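Local coordinates for hypothetical protein, GDSL-like Lipase/Acylhydrolase family protein (Bacteroides uniformis, PDB 4M8K) that is a putative GDSL-like lipase or acylhydrolase that probably cleaves acyl esters, its natural substrate being unknown, at residues S83-C88 with R100-R105; T90-A95 with D123-A128. All blocks are in the same frame, centred on the assembly; numbering follows the deposited sequence. Where two conformers were deposited one is given.

Overall arrangement
Interactions 1 and 2 show how a GDSL-family (SGNH) hydrolase of flavodoxin-like alpha/beta fold wraps a long connection around its probable active site. Three segments, 83-88, 90-95 and 100-105, belong to the loop between strands 75-81 and 114-118 of the five-stranded parallel sheet; the fourth, 123-128, lies on helix 121-126 just after strand 114-118. Along the chain the pairs alternate, so the two contacts interlock. Their centres are about 11 Å apart, interaction 1 deeper and interaction 2 nearer the surface. Asp123 joins them, its OD1 lying 2.8 Å from Val87 N and its OD2 2.9 Å from Cys88 N, so loop and helix are fixed together beside the acetate-occupied pocket.

Interaction 1: residues S83-C88 with R100-R105; sequences SGSTVC and RSFITR. With ACT (acetate ion), chain C.
Ser85 is met by two flat groups from the loop 100-105: the Arg105 guanidinium and the Phe102 ring each turn an edge toward its hydroxyl. Arg105 NH1 gives Ser85 OG a weak hydrogen bond of 3.0 Å, bent to 136° at the hydrogen. Arg105 NH1 makes a straighter bond to Arg100 O, also 3.0 Å long, because the arginine chain bends at chi3 and brings its head back to its own loop. With chi1 at 63°, Ser85 OG sits between backbone N and carbonyl carbon; its strongest partner is Tyr82 O. Phe102 CE1 lies 3.4 Å from Ser85 OG, which is near the ring plane. The ring carries Val87 CG2 over one face, 4.2 Å above the plane and displaced toward the rim. Between the backbones, Phe102 N bonds to Thr86 O over 2.8 Å, in the carbonyl plane, fixing them in register. Ile103 packs its CG1 and CG2, each 3.6 Å away, against Val87 O, a buried carbonyl without a polar partner in the model. Arg105 NH2 also bonds to Asn80 O and Gly27 O, backbone carbonyls near the ends of two neighbouring strands. A leucine in place of Arg105 would probably leave these carbonyls and Arg100 O without their donor and let the 100-105 turn shift against Ser85. One water bridges Ser83 O and Arg100 NH1. Gly84 N donates over 2.8 Å to OXT of an acetate, probably from the crystallisation liquor, which is also hydrogen-bonded to Ser29, Asn122 and His205. The arrangement is consistent with the SGNH hydrolase site, where a loop glycine N-H, here probably that of Gly84, contributes to the oxyanion hole.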
ATOM      1  N   SER A  83      -7.147  -4.366  -6.230  1.00 21.84           N
ATOM      2  CA  SER A  83      -7.765  -5.379  -5.359  0.67 19.29           C
ATOM      3  C   SER A  83      -7.147  -6.741  -5.491  1.00 21.15           C
ATOM      4  O   SER A  83      -6.971  -7.250  -6.580  1.00 20.20           O
ATOM      5  CB  SER A  83      -9.246  -5.557  -5.696  0.67 22.25           C
ATOM      6  OG  SER A  83      -9.943  -4.418  -5.367  0.67 24.63           O
ATOM      7  N   GLY A  84      -6.798  -7.351  -4.364  1.00 22.12           N
ATOM      8  CA  GLY A  84      -6.261  -8.687  -4.402  1.00 23.23           C
ATOM      9  C   GLY A  84      -4.782  -8.721  -4.743  1.00 20.01           C
ATOM     10  O   GLY A  84      -4.131  -9.771  -4.588  1.00 22.82           O
ATOM     11  N   SER A  85      -4.205  -7.587  -5.137  1.00 19.17           N
ATOM     12  CA  SER A  85      -2.795  -7.619  -5.606  1.00 16.71           C
ATOM     13  C   SER A  85      -1.789  -7.823  -4.449  1.00 17.69           C
ATOM     14  O   SER A  85      -1.969  -7.342  -3.324  1.00 21.46           O
ATOM     15  CB  SER A  85      -2.375  -6.359  -6.381  1.00 19.05           C
ATOM     16  OG  SER A  85      -2.441  -5.192  -5.555  1.00 20.42           O
ATOM     17  N   THR A  86      -0.778  -8.620  -4.753  1.00 18.06           N
ATOM     18  CA  THR A  86       0.265  -9.026  -3.845  1.00 19.83           C
ATOM     19  C   THR A  86       1.526  -8.235  -4.062  1.00 18.16           C
ATOM     20  O   THR A  86       1.769  -7.704  -5.133  1.00 19.68           O
ATOM     21  CB  THR A  86       0.647 -10.510  -4.094  1.00 20.90           C
ATOM     22  OG1 THR A  86       0.779 -10.705  -5.491  1.00 18.33           O
ATOM     23  CG2 THR A  86      -0.406 -11.443  -3.541  1.00 19.02           C
ATOM     24  N   VAL A  87       2.370  -8.172  -3.046  1.00 16.94           N
ATOM     25  CA  VAL A  87       3.685  -7.614  -3.230  1.00 17.48           C
ATOM     26  C   VAL A  87       4.540  -8.483  -4.148  1.00 16.61           C
ATOM     27  O   VAL A  87       5.200  -7.972  -5.054  1.00 19.21           O
ATOM     28  CB  VAL A  87       4.389  -7.497  -1.881  1.00 17.60           C
ATOM     29  CG1 VAL A  87       5.858  -7.152  -2.053  1.00 19.32           C
ATOM     30  CG2 VAL A  87       3.671  -6.457  -1.033  1.00 18.39           C
ATOM     31  N   CYS A  88       4.573  -9.794  -3.880  1.00 19.46           N
ATOM     32  CA  CYS A  88       5.351 -10.727  -4.654  1.00 16.50           C
ATOM     33  C   CYS A  88       4.528 -11.236  -5.867  1.00 21.12           C
ATOM     34  O   CYS A  88       3.297 -10.969  -5.959  1.00 20.94           O
ATOM     35  CB  CYS A  88       5.873 -11.909  -3.788  1.00 19.06           C
ATOM     36  SG  CYS A  88       4.628 -13.118  -3.324  1.00 22.23           S
ATOM     37  N   ARG A 100       0.239  -8.029 -12.033  1.00 23.63           N
ATOM     38  CA  ARG A 100      -0.378  -7.061 -11.128  1.00 19.25           C
ATOM     39  C   ARG A 100       0.290  -6.850  -9.792  1.00 19.16           C
ATOM     40  O   ARG A 100      -0.253  -6.118  -8.953  1.00 21.70           O
ATOM     41  CB  ARG A 100      -1.821  -7.466 -10.802  1.00 16.98           C
ATOM     42  CG  ARG A 100      -1.914  -8.778  -9.993  1.00 19.15           C
ATOM     43  CD  ARG A 100      -3.357  -9.359 -10.030  1.00 20.81           C
ATOM     44  NE  ARG A 100      -3.623  -9.917 -11.337  1.00 21.51           N
ATOM     45  CZ  ARG A 100      -4.810 -10.368 -11.723  1.00 30.00           C
ATOM     46  NH1 ARG A 100      -5.883 -10.286 -10.926  1.00 22.63           N
ATOM     47  NH2 ARG A 100      -4.929 -10.865 -12.916  1.00 32.99           N
ATOM     48  N   SER A 101       1.455  -7.430  -9.584  1.00 19.19           N
ATOM     49  CA  SER A 101       2.069  -7.370  -8.283  1.00 17.79           C
ATOM     50  C   SER A 101       2.613  -5.988  -8.029  1.00 16.86           C
ATOM     51  O   SER A 101       2.846  -5.252  -8.994  1.00 17.63           O
ATOM     52  CB  SER A 101       3.157  -8.434  -8.193  1.00 16.18           C
ATOM     53  OG  SER A 101       4.095  -8.257  -9.214  1.00 18.16           O
ATOM     54  N   PHE A 102       2.836  -5.628  -6.754  1.00 15.84           N
ATOM     55  CA  PHE A 102       3.247  -4.246  -6.435  1.00 17.75           C
ATOM     56  C   PHE A 102       4.509  -3.950  -7.233  1.00 17.31           C
ATOM     57  O   PHE A 102       4.689  -2.875  -7.729  1.00 18.20           O
ATOM     58  CB  PHE A 102       3.545  -4.030  -4.959  1.00 18.41           C
ATOM     59  CG  PHE A 102       2.326  -3.795  -4.094  1.00 18.92           C
ATOM     60  CD1 PHE A 102       1.147  -4.448  -4.306  1.00 18.13           C
ATOM     61  CD2 PHE A 102       2.407  -2.916  -3.040  1.00 21.59           C
ATOM     62  CE1 PHE A 102       0.035  -4.180  -3.525  1.00 20.87           C
ATOM     63  CE2 PHE A 102       1.336  -2.692  -2.215  1.00 17.89           C
ATOM     64  CZ  PHE A 102       0.142  -3.317  -2.462  1.00 17.63           C
ATOM     65  N   ILE A 103       5.385  -4.935  -7.323  1.00 17.38           N
ATOM     66  CA  ILE A 103       6.724  -4.721  -7.892  1.00 21.78           C
ATOM     67  C   ILE A 103       6.704  -4.471  -9.392  1.00 21.74           C
ATOM     68  O   ILE A 103       7.688  -3.970  -9.958  1.00 23.22           O
ATOM     69  CB  ILE A 103       7.699  -5.845  -7.500  1.00 23.37           C
ATOM     70  CG1 ILE A 103       7.219  -7.218  -7.983  1.00 22.09           C
ATOM     71  CG2 ILE A 103       7.931  -5.842  -5.988  1.00 23.64           C
ATOM     72  CD1 ILE A 103       8.158  -8.319  -7.514  1.00 21.39           C
ATOM     73  N   THR A 104       5.571  -4.704 -10.017  1.00 20.23           N
ATOM     74  CA  THR A 104       5.403  -4.407 -11.427  1.00 19.81           C
ATOM     75  C   THR A 104       4.773  -3.046 -11.670  1.00 20.54           C
ATOM     76  O   THR A 104       4.709  -2.620 -12.803  1.00 22.99           O
ATOM     77  CB  THR A 104       4.528  -5.471 -12.116  1.00 18.17           C
ATOM     78  OG1 THR A 104       3.169  -5.339 -11.670  1.00 21.89           O
ATOM     79  CG2 THR A 104       5.035  -6.871 -11.788  1.00 23.97           C
ATOM     80  N   ARG A 105       4.316  -2.368 -10.612  1.00 19.84           N
ATOM     81  CA  ARG A 105       3.597  -1.097 -10.752  1.00 18.04           C
ATOM     82  C   ARG A 105       4.344   0.124 -10.282  1.00 19.17           C
ATOM     83  O   ARG A 105       3.830   1.219 -10.300  1.00 19.24           O
ATOM     84  CB  ARG A 105       2.291  -1.243 -10.008  1.00 18.72           C
ATOM     85  CG  ARG A 105       1.312  -2.116 -10.806  1.00 18.72           C
ATOM     86  CD  ARG A 105       0.342  -2.900  -9.939  1.00 21.43           C
ATOM     87  NE  ARG A 105      -0.298  -2.036  -8.971  1.00 26.64           N
ATOM     88  CZ  ARG A 105      -0.702  -2.387  -7.766  1.00 22.87           C
ATOM     89  NH1 ARG A 105      -0.596  -3.626  -7.326  1.00 21.66           N
ATOM     90  NH2 ARG A 105      -1.215  -1.470  -7.000  1.00 26.91           N
TER
HETATM   91  C   ACT C 301      -7.344  -7.063  -0.689  1.00 20.91           C
HETATM   92  O   ACT C 301      -8.553  -7.301  -0.840  1.00 21.86           O
HETATM   93  OXT ACT C 301      -6.672  -6.695  -1.654  1.00 15.33           O
HETATM   94  CH3 ACT C 301      -6.670  -7.183   0.645  1.00 24.14           C
HETATM   95  O   HOH W   1      -6.063  -9.577  -8.012  1.00 21.34           O

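Interaction 2: residues T90-A95 with D123-A128; sequences TGYEKA and DSWAGA
Tyr92 sets CG beside its backbone N, opposite the carbonyl carbon (chi1 -71°), and turns its ring nearly crosswise (chi2 -84°), which brings one face over the Ala126 methyl. The result is a CH-pi contact: Ala126 CB lies 3.7 Å from the centroid of the Tyr92 ring, 19° off the normal. Trp125 has nearly the same first torsion, and the two aromatic side chains run alongside each other in one direction. Tyr92 OH thereby reaches the edge of the indole, 3.4 Å from Trp125 CE3, while also being hydrogen-bonded to Asn122 OD1. Farther along, Thr90 CB touches Ala128 CB at 4.0 Å, just past the Schellman motif at Gly127 that ends the helix; Thr90 OG1 bonds to Tyr144 O. One water joins Ala126 O to Glu93 N across the contact; another links Gly91 O with Lys94 N and reaches Ala126 O only weakly. Direct contact between the segments is thus mainly apolar and without a direct hydrogen bond, and it buries Thr90 O with no partner in the model. Since Asn122 ND2 also bonds the acetate, the Tyr92 hydroxyl may act as a second-shell group that, with Ser85 O on ND2, helps fix the rotation of that amide.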
ATOM      1  N   THR A  90       3.588 -14.292  -6.535  1.00 23.69           N
ATOM      2  CA  THR A  90       2.689 -15.407  -6.253  1.00 22.42           C
ATOM      3  C   THR A  90       1.337 -14.920  -5.778  1.00 21.77           C
ATOM      4  O   THR A  90       1.222 -14.327  -4.711  1.00 21.81           O
ATOM      5  CB  THR A  90       3.234 -16.338  -5.142  1.00 25.69           C
ATOM      6  OG1 THR A  90       4.553 -16.801  -5.469  1.00 24.10           O
ATOM      7  CG2 THR A  90       2.284 -17.531  -4.917  1.00 24.32           C
ATOM      8  N   GLY A  91       0.296 -15.197  -6.536  1.00 22.29           N
ATOM      9  CA  GLY A  91      -1.053 -14.880  -6.056  1.00 20.83           C
ATOM     10  C   GLY A  91      -1.842 -15.993  -5.379  1.00 25.90           C
ATOM     11  O   GLY A  91      -1.298 -17.013  -4.964  1.00 25.92           O
ATOM     12  N   TYR A  92      -3.155 -15.812  -5.331  1.00 23.18           N
ATOM     13  CA  TYR A  92      -4.063 -16.789  -4.773  1.00 25.60           C
ATOM     14  C   TYR A  92      -4.080 -18.066  -5.594  1.00 30.42           C
ATOM     15  O   TYR A  92      -4.119 -18.000  -6.832  1.00 26.67           O
ATOM     16  CB  TYR A  92      -5.496 -16.204  -4.690  1.00 26.59           C
ATOM     17  CG  TYR A  92      -5.605 -15.152  -3.613  1.00 28.00           C
ATOM     18  CD1 TYR A  92      -5.829 -15.514  -2.285  1.00 24.76           C
ATOM     19  CD2 TYR A  92      -5.397 -13.807  -3.894  1.00 26.85           C
ATOM     20  CE1 TYR A  92      -5.862 -14.564  -1.258  1.00 23.55           C
ATOM     21  CE2 TYR A  92      -5.431 -12.867  -2.880  1.00 26.27           C
ATOM     22  CZ  TYR A  92      -5.693 -13.240  -1.569  1.00 23.78           C
ATOM     23  OH  TYR A  92      -5.742 -12.284  -0.566  1.00 22.12           O
ATOM     24  N   GLU A  93      -4.123 -19.209  -4.885  1.00 31.13           N
ATOM     25  CA  GLU A  93      -4.161 -20.549  -5.487  1.00 39.25           C
ATOM     26  C   GLU A  93      -2.945 -20.758  -6.381  1.00 35.92           C
ATOM     27  O   GLU A  93      -3.050 -21.284  -7.470  1.00 37.89           O
ATOM     28  CB  GLU A  93      -5.448 -20.767  -6.297  1.00 43.57           C
ATOM     29  CG  GLU A  93      -6.734 -20.244  -5.671  1.00 57.63           C
ATOM     30  CD  GLU A  93      -7.330 -21.166  -4.639  1.00 69.24           C
ATOM     31  OE1 GLU A  93      -6.582 -21.698  -3.785  1.00 61.63           O
ATOM     32  OE2 GLU A  93      -8.562 -21.344  -4.684  1.00 68.71           O
ATOM     33  N   LYS A  94      -1.801 -20.265  -5.926  1.00 38.21           N
ATOM     34  CA  LYS A  94      -0.566 -20.196  -6.732  1.00 40.51           C
ATOM     35  C   LYS A  94      -0.714 -19.542  -8.128  1.00 45.38           C
ATOM     36  O   LYS A  94       0.127 -19.781  -8.976  1.00 35.01           O
ATOM     37  CB  LYS A  94       0.040 -21.594  -6.871  1.00 49.95           C
ATOM     38  CG  LYS A  94       0.538 -22.165  -5.557  1.00 57.63           C
ATOM     39  CD  LYS A  94       0.729 -23.687  -5.623  1.00 72.53           C
ATOM     40  CE  LYS A  94      -0.615 -24.423  -5.695  1.00 91.42           C
ATOM     41  NZ  LYS A  94      -0.543 -25.919  -5.731  1.00 97.00           N
ATOM     42  N   ALA A  95      -1.753 -18.723  -8.374  1.00 35.66           N
ATOM     43  CA  ALA A  95      -1.829 -17.990  -9.634  1.00 36.23           C
ATOM     44  C   ALA A  95      -0.572 -17.108  -9.847  1.00 25.19           C
ATOM     45  O   ALA A  95       0.043 -16.678  -8.919  1.00 28.08           O
ATOM     46  CB  ALA A  95      -3.043 -17.128  -9.654  1.00 33.75           C
ATOM     47  N   ASP A 123      -0.445 -11.209   0.209  1.00 17.60           N
ATOM     48  CA  ASP A 123       0.657 -12.175   0.354  1.00 18.11           C
ATOM     49  C   ASP A 123       0.384 -13.084   1.545  1.00 18.64           C
ATOM     50  O   ASP A 123       0.572 -14.313   1.472  1.00 20.09           O
ATOM     51  CB  ASP A 123       2.009 -11.478   0.502  1.00 16.22           C
ATOM     52  CG  ASP A 123       2.295 -10.520  -0.657  1.00 19.67           C
ATOM     53  OD1 ASP A 123       1.606  -9.456  -0.724  1.00 19.32           O
ATOM     54  OD2 ASP A 123       3.161 -10.836  -1.551  1.00 20.99           O
ATOM     55  N   SER A 124      -0.117 -12.495   2.636  1.00 21.61           N
ATOM     56  CA  SER A 124      -0.479 -13.259   3.839  1.00 21.21           C
ATOM     57  C   SER A 124      -1.670 -14.162   3.600  1.00 23.07           C
ATOM     58  O   SER A 124      -1.607 -15.360   3.846  1.00 23.29           O
ATOM     59  CB  SER A 124      -0.744 -12.314   4.985  1.00 22.43           C
ATOM     60  OG  SER A 124      -0.830 -13.010   6.207  1.00 24.62           O
ATOM     61  N   TRP A 125      -2.765 -13.596   3.109  1.00 21.09           N
ATOM     62  CA  TRP A 125      -3.964 -14.390   2.921  1.00 24.76           C
ATOM     63  C   TRP A 125      -3.797 -15.460   1.865  1.00 27.82           C
ATOM     64  O   TRP A 125      -4.389 -16.505   1.993  1.00 25.66           O
ATOM     65  CB  TRP A 125      -5.102 -13.532   2.511  1.00 19.55           C
ATOM     66  CG  TRP A 125      -5.613 -12.589   3.539  1.00 20.33           C
ATOM     67  CD1 TRP A 125      -5.289 -12.519   4.846  1.00 24.49           C
ATOM     68  CD2 TRP A 125      -6.653 -11.624   3.328  1.00 21.27           C
ATOM     69  NE1 TRP A 125      -6.023 -11.532   5.476  1.00 21.86           N
ATOM     70  CE2 TRP A 125      -6.873 -10.968   4.559  1.00 21.10           C
ATOM     71  CE3 TRP A 125      -7.378 -11.219   2.204  1.00 23.76           C
ATOM     72  CZ2 TRP A 125      -7.799  -9.921   4.695  1.00 25.69           C
ATOM     73  CZ3 TRP A 125      -8.315 -10.177   2.335  1.00 23.07           C
ATOM     74  CH2 TRP A 125      -8.536  -9.568   3.583  1.00 22.74           C
ATOM     75  N   ALA A 126      -2.987 -15.220   0.832  1.00 27.73           N
ATOM     76  CA  ALA A 126      -2.791 -16.253  -0.194  1.00 26.56           C
ATOM     77  C   ALA A 126      -1.753 -17.315   0.153  1.00 26.68           C
ATOM     78  O   ALA A 126      -1.655 -18.312  -0.558  1.00 27.19           O
ATOM     79  CB  ALA A 126      -2.421 -15.610  -1.531  1.00 26.92           C
ATOM     80  N   GLY A 127      -1.006 -17.127   1.239  1.00 24.83           N
ATOM     81  CA  GLY A 127      -0.034 -18.106   1.638  1.00 26.87           C
ATOM     82  C   GLY A 127       1.160 -18.149   0.699  1.00 29.74           C
ATOM     83  O   GLY A 127       1.719 -19.192   0.457  1.00 23.51           O
ATOM     84  N   ALA A 128       1.560 -16.999   0.183  1.00 24.98           N
ATOM     85  CA  ALA A 128       2.695 -16.926  -0.716  1.00 28.88           C
ATOM     86  C   ALA A 128       3.925 -17.341   0.055  1.00 26.44           C
ATOM     87  O   ALA A 128       3.999 -17.103   1.252  1.00 24.37           O
ATOM     88  CB  ALA A 128       2.851 -15.513  -1.297  1.00 31.44           C
TER
HETATM   89  O   HOH W   2      -0.757 -19.313  -3.631  1.00 39.76           O
HETATM   90  O   HOH W   3      -3.838 -19.095  -2.001  1.00 28.93           O